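Local coordinates for protein proabylysin (Pyrococcus abyssi, PDB 4JIU) that binds zinc and is the zymogen form of a small soluble metallopeptidase, a minigluzincin that probably hydrolyses peptide bonds once activated, at residues Gly38-Asp43 and His60-Leu65; Met54-Ile59 and Arg78-Val83. The protein carries 1 engineered substitution. All coordinates share one frame; numbering follows the deposited sequence. Where two conformers were deposited one is given.

Overall arrangement
Following the chain from the N terminus, helix 2-13 and strands 20-23 and 31-34 come before the first segment of contact 1, which lies on strand 39-42. Contact 1 then closes a loop of 16 intervening residues, much of it the start of helix 51-67, by bringing that strand against 60-65. Contact 2 starts inside this loop, at 54-59, and ends beyond it, at 78-83, so the two contacts cross rather than nest. Both use helix 51-67: one ties it to the three-stranded sheet, the other to 78-83, which starts on helix 74-80. Their centres are 11 Å apart, and Ala63 CB packs 3.8 Å from Val80 CG2.

Contact 1: residues Gly38-Asp43 and His60-Leu65. With ZN (zinc ion), chain B.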
# COMPACT_ATOMS: atom_id res chain seq x y z
N GLY A 38 11.81 -5.80 4.57
CA GLY A 38 11.59 -4.85 3.50
C GLY A 38 10.79 -5.47 2.35
O GLY A 38 11.21 -5.44 1.19
N THR A 39 9.62 -6.00 2.69
CA THR A 39 8.76 -6.63 1.69
C THR A 39 7.33 -6.10 1.85
O THR A 39 6.91 -5.69 2.93
CB THR A 39 8.73 -8.16 1.79
OG1 THR A 39 8.17 -8.55 3.07
CG2 THR A 39 10.13 -8.75 1.64
N ILE A 40 6.63 -6.17 0.74
CA ILE A 40 5.19 -5.95 0.68
C ILE A 40 4.58 -7.23 0.10
O ILE A 40 4.99 -7.63 -0.99
CB ILE A 40 4.81 -4.74 -0.17
CG1 ILE A 40 5.42 -3.44 0.34
CG2 ILE A 40 3.28 -4.71 -0.29
CD1 ILE A 40 5.30 -2.26 -0.59
N THR A 41 3.68 -7.87 0.82
CA THR A 41 2.98 -9.05 0.32
C THR A 41 1.56 -8.67 -0.01
O THR A 41 0.87 -8.04 0.80
CB THR A 41 3.05 -10.15 1.38
OG1 THR A 41 4.41 -10.48 1.66
CG2 THR A 41 2.37 -11.40 0.86
N LEU A 42 1.12 -9.04 -1.22
CA LEU A 42 -0.16 -8.71 -1.75
C LEU A 42 -0.91 -10.01 -2.04
O LEU A 42 -0.34 -10.92 -2.65
CB LEU A 42 -0.07 -7.98 -3.09
CG LEU A 42 0.81 -6.70 -3.09
CD1 LEU A 42 0.95 -6.23 -4.52
CD2 LEU A 42 0.25 -5.67 -2.14
N ASP A 43 -2.17 -10.04 -1.72
CA ASP A 43 -3.05 -11.13 -2.15
C ASP A 43 -3.26 -11.03 -3.65
O ASP A 43 -3.31 -9.93 -4.18
CB ASP A 43 -4.38 -11.03 -1.43
CG ASP A 43 -5.28 -12.20 -1.73
OD1 ASP A 43 -6.03 -12.11 -2.72
OD2 ASP A 43 -5.22 -13.21 -1.00
N HIS A 60 0.13 2.91 0.70
CA HIS A 60 -0.22 2.63 2.08
C HIS A 60 0.83 1.76 2.72
O HIS A 60 1.31 2.01 3.84
CB HIS A 60 -1.62 2.03 2.12
CG HIS A 60 -2.10 1.72 3.51
ND1 HIS A 60 -3.11 2.43 4.10
CD2 HIS A 60 -1.78 0.81 4.46
CE1 HIS A 60 -3.36 1.98 5.32
NE2 HIS A 60 -2.51 0.98 5.58
N GLU A 61 1.17 0.67 2.04
CA GLU A 61 2.15 -0.25 2.62
C GLU A 61 3.57 0.34 2.69
O GLU A 61 4.25 0.20 3.68
CB GLU A 61 2.12 -1.59 1.92
CG GLU A 61 0.77 -2.29 2.00
CD GLU A 61 0.28 -2.53 3.41
OE1 GLU A 61 1.02 -2.58 4.40
OE2 GLU A 61 -0.97 -2.70 3.52
N LEU A 62 3.97 1.08 1.65
CA LEU A 62 5.24 1.76 1.67
C LEU A 62 5.26 2.81 2.79
O LEU A 62 6.31 3.00 3.41
CB LEU A 62 5.58 2.48 0.36
CG LEU A 62 6.01 1.57 -0.78
CD1 LEU A 62 6.06 2.34 -2.07
CD2 LEU A 62 7.37 0.92 -0.51
N ALA A 63 4.15 3.48 3.06
CA ALA A 63 4.07 4.44 4.13
C ALA A 63 4.31 3.80 5.48
O ALA A 63 4.96 4.39 6.36
CB ALA A 63 2.73 5.19 4.10
N HIS A 64 3.84 2.57 5.68
CA HIS A 64 4.14 1.84 6.92
C HIS A 64 5.64 1.70 7.07
O HIS A 64 6.24 1.94 8.11
CB HIS A 64 3.48 0.47 6.94
CG HIS A 64 2.06 0.49 7.39
ND1 HIS A 64 1.70 0.93 8.65
CD2 HIS A 64 0.92 0.09 6.78
CE1 HIS A 64 0.38 0.81 8.75
NE2 HIS A 64 -0.15 0.31 7.63
N LEU A 65 6.29 1.24 6.01
CA LEU A 65 7.71 0.98 6.02
C LEU A 65 8.48 2.28 6.24
O LEU A 65 9.42 2.31 7.06
CB LEU A 65 8.15 0.33 4.71
CG LEU A 65 7.71 -1.11 4.52
CD1 LEU A 65 8.11 -1.57 3.09
CD2 LEU A 65 8.25 -2.05 5.55
ZN ZN B . -2.12 0.16 7.34
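Ile40 carries most of this contact, reaching from strand 39-42 to three residues of helix 51-67. Its CD1 meets Leu62 CD2 at 3.8 Å in one deposited conformer of that leucine, the two side chains crossing at about a right angle, while CG1 lies 4.3 Å from Leu65 CD1. With CG1 anti to the carbonyl carbon (chi1 -59°), the other branch, CG2, falls anti to the backbone N and rests 4.0 Å from Glu61 CB, so it is the aliphatic root of the glutamate that packs here. The axes of 39-42 and 60-65 approach to 9.2 Å, their directions 150° apart. An alanine in place of Ile40 would remove CG1, CG2 and CD1, probably opening a gap facing Leu62 and Leu65 and leaving Glu61 CB without its CG2 neighbour. Beyond its CB, Glu61 bends at chi2 (-57°), which turns the carboxylate off the strand, and the side chain also touches Ala31, Val33 and Met104. On the same helix His60 NE2 and His64 NE2 each bind the zinc ion at 2.0 Å; His72 and the carbonyl O of Val105 complete its ligands. The second ring nitrogens are held too, His60 ND1 by Tyr56 OH and His64 ND1 by Thr69 O. His60, Glu61 and His64 form the HExxH pattern of zinc metallopeptidases, and the C-terminal residue on the metal is consistent with the zymogen state.

Contact 2: residues Met54-Ile59 and Arg78-Val83; sequences MFYILI and REVEKV
Ile59 and Val80 bring the backbones nearest, their CA atoms 6.1 Å apart, where helix 51-67 meets segment 78-83, which begins on helix 74-80. Ile59 CG2 sits over the backbone of Val80, 3.8 Å from Val80 CA, and Ile59 CD1 lies 3.7 Å from Val83 CG2. That same Val83 CG2 also lies near Phe55 CE2, while Val83 CG1, anti to the backbone N (chi1 175°), approaches the edge of the Phe55 ring near its plane, 3.7 Å from CE2. One face of that ring is covered within its own helix by Ile59 CG1, 3.9 Å above the plane and nearer the edge of the ring than its centre. This is apolar packing against the zinc-binding helix itself, in a minigluzincin scaffold, and helix 2-13 joins it through Ala9, which touches Phe55 and Ile59, and Ile12, which touches Val83. Tyr56 CE1 meets Val80 CG1 obliquely at 4.0 Å. The hydroxyl end, Tyr56 OH, is hydrogen-bonded to Glu93 OE1, and through the zinc ligand His60 the tyrosine belongs to the second shell of the metal. Within 78-83, Lys82 NZ forms a salt bridge with Glu79 OE1 at 2.7 Å, meeting the syn side 28° out of the carboxylate plane, and Glu79 OE2 has a second cationic partner in Lys66 of helix 51-67.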
# COMPACT_ATOMS: atom_id res chain seq x y z
N MET A 54 -4.73 -0.10 -6.81
CA MET A 54 -3.44 -0.80 -6.61
C MET A 54 -2.38 0.16 -6.09
O MET A 54 -1.60 -0.18 -5.21
CB MET A 54 -2.97 -1.40 -7.95
CG MET A 54 -3.78 -2.55 -8.44
SD MET A 54 -3.06 -3.36 -9.91
CE MET A 54 -4.04 -2.55 -11.17
N PHE A 55 -2.33 1.34 -6.70
CA PHE A 55 -1.35 2.34 -6.28
C PHE A 55 -1.59 2.72 -4.81
O PHE A 55 -0.63 2.89 -4.07
CB PHE A 55 -1.40 3.57 -7.19
CG PHE A 55 -0.16 4.43 -7.12
CD1 PHE A 55 1.09 3.90 -7.43
CD2 PHE A 55 -0.26 5.77 -6.75
CE1 PHE A 55 2.20 4.68 -7.41
CE2 PHE A 55 0.90 6.57 -6.77
CZ PHE A 55 2.10 6.01 -7.08
N TYR A 56 -2.85 2.89 -4.42
CA TYR A 56 -3.14 3.18 -3.01
C TYR A 56 -2.53 2.14 -2.10
O TYR A 56 -1.96 2.42 -1.08
CB TYR A 56 -4.67 3.38 -2.77
CG TYR A 56 -4.87 3.59 -1.30
CD1 TYR A 56 -4.56 4.83 -0.74
CD2 TYR A 56 -5.24 2.61 -0.42
CE1 TYR A 56 -4.69 5.06 0.58
CE2 TYR A 56 -5.31 2.80 0.93
CZ TYR A 56 -5.03 4.05 1.45
OH TYR A 56 -5.11 4.31 2.79
N ILE A 57 -2.79 0.85 -2.41
CA ILE A 57 -2.27 -0.20 -1.57
C ILE A 57 -0.75 -0.11 -1.44
O ILE A 57 -0.22 -0.24 -0.34
CB ILE A 57 -2.74 -1.59 -2.07
CG1 ILE A 57 -4.27 -1.71 -1.93
CG2 ILE A 57 -1.99 -2.69 -1.35
CD1 ILE A 57 -4.86 -2.85 -2.64
N LEU A 58 -0.06 0.06 -2.56
CA LEU A 58 1.38 0.18 -2.52
C LEU A 58 1.82 1.36 -1.69
O LEU A 58 2.78 1.27 -0.91
CB LEU A 58 1.94 0.24 -3.94
CG LEU A 58 1.83 -1.07 -4.72
CD1 LEU A 58 2.32 -0.86 -6.15
CD2 LEU A 58 2.58 -2.22 -4.11
N ILE A 59 1.20 2.53 -1.88
CA ILE A 59 1.53 3.72 -1.12
C ILE A 59 1.25 3.49 0.36
O ILE A 59 2.11 3.90 1.19
CB ILE A 59 0.80 4.94 -1.68
CG1 ILE A 59 1.37 5.42 -3.02
CG2 ILE A 59 0.75 6.08 -0.65
CD1 ILE A 59 2.72 6.09 -2.93
N ARG A 78 0.83 11.50 6.56
CA ARG A 78 1.57 12.49 5.78
C ARG A 78 2.24 11.87 4.54
O ARG A 78 2.25 12.49 3.48
CB ARG A 78 2.64 13.14 6.64
CG ARG A 78 3.66 14.05 6.08
CD ARG A 78 4.35 14.92 7.12
NE ARG A 78 5.56 14.34 7.71
CZ ARG A 78 5.82 14.00 8.96
NH1 ARG A 78 4.93 14.15 9.95
NH2 ARG A 78 7.00 13.48 9.31
N GLU A 79 2.75 10.65 4.69
CA GLU A 79 3.35 10.01 3.52
C GLU A 79 2.27 9.70 2.48
O GLU A 79 2.43 9.94 1.29
CB GLU A 79 4.06 8.72 3.92
CG GLU A 79 5.23 8.94 4.86
CD GLU A 79 6.32 9.79 4.25
OE1 GLU A 79 6.44 9.92 3.01
OE2 GLU A 79 7.17 10.26 5.05
N VAL A 80 1.16 9.10 2.91
CA VAL A 80 0.04 8.77 1.99
C VAL A 80 -0.44 9.99 1.24
O VAL A 80 -0.72 9.93 0.03
CB VAL A 80 -1.10 8.09 2.79
CG1 VAL A 80 -2.32 7.92 1.93
CG2 VAL A 80 -0.66 6.77 3.39
N GLU A 81 -0.46 11.12 1.95
CA GLU A 81 -0.96 12.37 1.38
C GLU A 81 -0.03 13.03 0.39
O GLU A 81 -0.40 13.99 -0.26
CB GLU A 81 -1.37 13.31 2.53
CG GLU A 81 -2.64 12.80 3.23
CD GLU A 81 -2.96 13.48 4.52
OE1 GLU A 81 -3.77 12.92 5.29
OE2 GLU A 81 -2.41 14.57 4.79
N LYS A 82 1.17 12.47 0.19
CA LYS A 82 1.99 12.87 -0.96
C LYS A 82 1.36 12.46 -2.28
O LYS A 82 1.73 13.03 -3.32
CB LYS A 82 3.43 12.31 -0.83
CG LYS A 82 4.12 12.89 0.39
CD LYS A 82 5.48 12.24 0.58
CE LYS A 82 6.27 12.85 1.70
NZ LYS A 82 7.55 12.13 1.87
N VAL A 83 0.41 11.55 -2.26
CA VAL A 83 -0.32 11.11 -3.43
C VAL A 83 -1.83 11.36 -3.26
O VAL A 83 -2.40 11.92 -4.19
CB VAL A 83 -0.11 9.59 -3.70
CG1 VAL A 83 -0.98 9.15 -4.85
CG2 VAL A 83 1.35 9.36 -3.99